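Long-range contact in AgaA (PDB 6HLX), which binds the opine agropinic acid as the periplasmic substrate-binding protein of an ABC transporter, handing it on for import into the bacterium: residues Y196-N200 / S330-F334. Sequence-based numbering, arbitrary orientation. Where two conformers were deposited one is given.
Sequences YSDEN and SQYSF. With G9Z (agropinic acid), chain E.
Build this as two turns meeting across the two lobes of a periplasmic binding protein closed on its ligand: 196-200 leaves strand 190-195 of one lobe and enters helix 199-207, while 330-334 follows strand 322-327 of the other and enters helix 333-347. Each segment is loop up to an extended N-cap residue, D198 (phi/psi -91/118) and Y332 (-119/110), and helical after it; D198 (chi1 t) caps a backbone N just past its segment. The CA atoms of S197 and Q331 lie 6.3 Å apart, those of E199 and Y332 7.4 Å.

E199 carries the polar part. With chi1 p (60°), chi2 t (-155°) and chi3 -116°, it reaches S333 (chi1 m), whose N donates to E199 OE2 at 2.9 Å and 173°, the one direct hydrogen bond here; S333 OG lies 3.3 Å from E199 OE2. Water 1 lies 2.8 Å from each of E199 N, E199 OE2 and Q331 O; water 2 links E199 OE1 (2.7 Å) to F334 N (3.0 Å). Beside this, Q331 (chi1 and chi2 t) packs against S197 (chi1 m).

Y332 (chi1 m) points CA-to-CB away from 196-200. Agropinic acid CAC lies over one ring face, 3.4 Å from Y332 CZ; Y332 OH is hydrogen-bonded to S9 OG. F334 (chi1 p) brings CZ to 3.3 Å from ligand OXT. Both line the pocket.

One acceptor carboxylate thus meets N-terminal amides of helix 333-347, S333 N directly and F334 N through water, joining the lobes.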
loop_
_atom_site.group_PDB
_atom_site.type_symbol
_atom_site.label_atom_id
_atom_site.label_comp_id
_atom_site.label_asym_id
_atom_site.label_seq_id
_atom_site.Cartn_x
_atom_site.Cartn_y
_atom_site.Cartn_z
ATOM N N TYR A 196 -7.568 -3.958 -17.207
ATOM C CA TYR A 196 -8.206 -5.280 -17.327
ATOM C C TYR A 196 -8.787 -5.678 -15.970
ATOM O O TYR A 196 -8.096 -6.329 -15.177
ATOM C CB TYR A 196 -7.203 -6.338 -17.803
ATOM C CG TYR A 196 -6.759 -6.179 -19.234
ATOM C CD1 TYR A 196 -7.468 -6.776 -20.277
ATOM C CD2 TYR A 196 -5.587 -5.501 -19.548
ATOM C CE1 TYR A 196 -7.044 -6.656 -21.601
ATOM C CE2 TYR A 196 -5.144 -5.391 -20.863
ATOM C CZ TYR A 196 -5.888 -5.951 -21.890
ATOM O OH TYR A 196 -5.444 -5.834 -23.192
ATOM N N SER A 197 -10.049 -5.271 -15.694
ATOM C CA SER A 197 -10.687 -5.558 -14.412
ATOM C C SER A 197 -11.054 -7.034 -14.211
ATOM O O SER A 197 -11.123 -7.490 -13.069
ATOM C CB SER A 197 -11.891 -4.650 -14.206
ATOM O OG SER A 197 -11.397 -3.322 -14.262
ATOM N N ASP A 198 -11.295 -7.779 -15.306
ATOM C CA ASP A 198 -11.597 -9.207 -15.186
ATOM C C ASP A 198 -10.206 -9.900 -15.280
ATOM O O ASP A 198 -9.541 -9.776 -16.317
ATOM C CB ASP A 198 -12.540 -9.668 -16.312
ATOM C CG ASP A 198 -12.713 -11.177 -16.336
ATOM O OD1 ASP A 198 -11.746 -11.877 -16.702
ATOM O OD2 ASP A 198 -13.802 -11.658 -15.965
ATOM N N GLU A 199 -9.780 -10.625 -14.220
ATOM C CA GLU A 199 -8.420 -11.202 -14.195
ATOM C C GLU A 199 -8.174 -12.257 -15.273
ATOM O O GLU A 199 -7.030 -12.397 -15.742
ATOM C CB GLU A 199 -8.033 -11.718 -12.795
ATOM C CG GLU A 199 -8.939 -12.805 -12.250
ATOM C CD GLU A 199 -8.915 -12.856 -10.733
ATOM O OE1 GLU A 199 -8.457 -13.891 -10.196
ATOM O OE2 GLU A 199 -9.321 -11.863 -10.082
ATOM N N ASN A 200 -9.233 -12.943 -15.722
ATOM C CA ASN A 200 -9.090 -13.918 -16.816
ATOM C C ASN A 200 -8.790 -13.200 -18.125
ATOM O O ASN A 200 -7.895 -13.640 -18.870
ATOM C CB ASN A 200 -10.295 -14.847 -16.920
ATOM C CG ASN A 200 -10.410 -15.689 -15.676
ATOM O OD1 ASN A 200 -9.466 -16.375 -15.282
ATOM N ND2 ASN A 200 -11.534 -15.605 -14.982
ATOM N N SER A 330 -15.676 -7.862 -5.668
ATOM C CA SER A 330 -15.750 -8.961 -6.622
ATOM C C SER A 330 -14.673 -8.734 -7.728
ATOM O O SER A 330 -14.521 -9.580 -8.592
ATOM C CB SER A 330 -17.126 -8.990 -7.268
ATOM O OG SER A 330 -17.368 -7.663 -7.701
ATOM N N GLN A 331 -13.970 -7.582 -7.731
ATOM C CA GLN A 331 -12.977 -7.278 -8.781
ATOM C C GLN A 331 -11.722 -8.168 -8.709
ATOM O O GLN A 331 -11.039 -8.372 -9.724
ATOM C CB GLN A 331 -12.592 -5.796 -8.733
ATOM C CG GLN A 331 -11.715 -5.390 -9.961
ATOM C CD GLN A 331 -11.647 -3.915 -10.259
ATOM O OE1 GLN A 331 -10.682 -3.428 -10.892
ATOM N NE2 GLN A 331 -12.669 -3.163 -9.863
ATOM N N TYR A 332 -11.392 -8.640 -7.498
ATOM C CA TYR A 332 -10.234 -9.501 -7.268
ATOM C C TYR A 332 -10.799 -10.796 -6.731
ATOM O O TYR A 332 -11.364 -10.813 -5.633
ATOM C CB TYR A 332 -9.278 -8.828 -6.259
ATOM C CG TYR A 332 -8.681 -7.559 -6.828
ATOM C CD1 TYR A 332 -9.380 -6.352 -6.780
ATOM C CD2 TYR A 332 -7.442 -7.574 -7.472
ATOM C CE1 TYR A 332 -8.860 -5.192 -7.350
ATOM C CE2 TYR A 332 -6.915 -6.420 -8.053
ATOM C CZ TYR A 332 -7.640 -5.239 -8.013
ATOM O OH TYR A 332 -7.116 -4.100 -8.556
ATOM N N SER A 333 -10.729 -11.861 -7.522
ATOM C CA SER A 333 -11.295 -13.143 -7.089
ATOM C C SER A 333 -10.788 -13.564 -5.719
ATOM O O SER A 333 -11.576 -14.094 -4.922
ATOM C CB SER A 333 -11.025 -14.239 -8.106
ATOM O OG SER A 333 -11.777 -13.958 -9.273
ATOM N N PHE A 334 -9.496 -13.310 -5.415
ATOM C CA PHE A 334 -9.018 -13.731 -4.073
ATOM C C PHE A 334 -9.734 -12.993 -2.938
ATOM O O PHE A 334 -9.900 -13.560 -1.869
ATOM C CB PHE A 334 -7.493 -13.634 -3.954
ATOM C CG PHE A 334 -6.934 -12.228 -3.961
ATOM C CD1 PHE A 334 -6.849 -11.490 -2.783
ATOM C CD2 PHE A 334 -6.488 -11.640 -5.148
ATOM C CE1 PHE A 334 -6.349 -10.180 -2.794
ATOM C CE2 PHE A 334 -5.970 -10.336 -5.151
ATOM C CZ PHE A 334 -5.896 -9.622 -3.975
HETATM O OAM G9Z E . -5.272 -1.996 -4.595
HETATM C CAB G9Z E . -5.649 -3.127 -4.256
HETATM C CAC G9Z E . -6.475 -3.930 -5.068
HETATM C CB G9Z E . -6.687 -5.261 -4.283
HETATM C CA G9Z E . -6.061 -5.021 -2.919
HETATM C C G9Z E . -5.150 -6.069 -2.577
HETATM O O G9Z E . -3.962 -6.003 -2.998
HETATM N N G9Z E . -5.428 -3.667 -3.043
HETATM C CAG G9Z E . -4.553 -3.038 -1.980
HETATM C CAH G9Z E . -5.416 -2.418 -0.880
HETATM O OAP G9Z E . -6.127 -3.489 -0.260
HETATM C CAI G9Z E . -4.588 -1.670 0.170
HETATM O OAQ G9Z E . -3.568 -0.889 -0.503
HETATM C CAJ G9Z E . -5.467 -0.670 0.994
HETATM O OAR G9Z E . -4.644 0.010 1.959
HETATM C CAK G9Z E . -6.724 -1.260 1.680
HETATM O OAT G9Z E . -7.565 -0.187 2.146
HETATM C CAL G9Z E . -6.378 -2.243 2.809
HETATM O OAS G9Z E . -7.584 -2.856 3.314
HETATM O OXT G9Z E . -5.590 -7.035 -1.896
HETATM O O HOH W 1 -10.957 -10.303 -11.690
HETATM O O HOH W 2 -7.584 -13.404 -7.720
#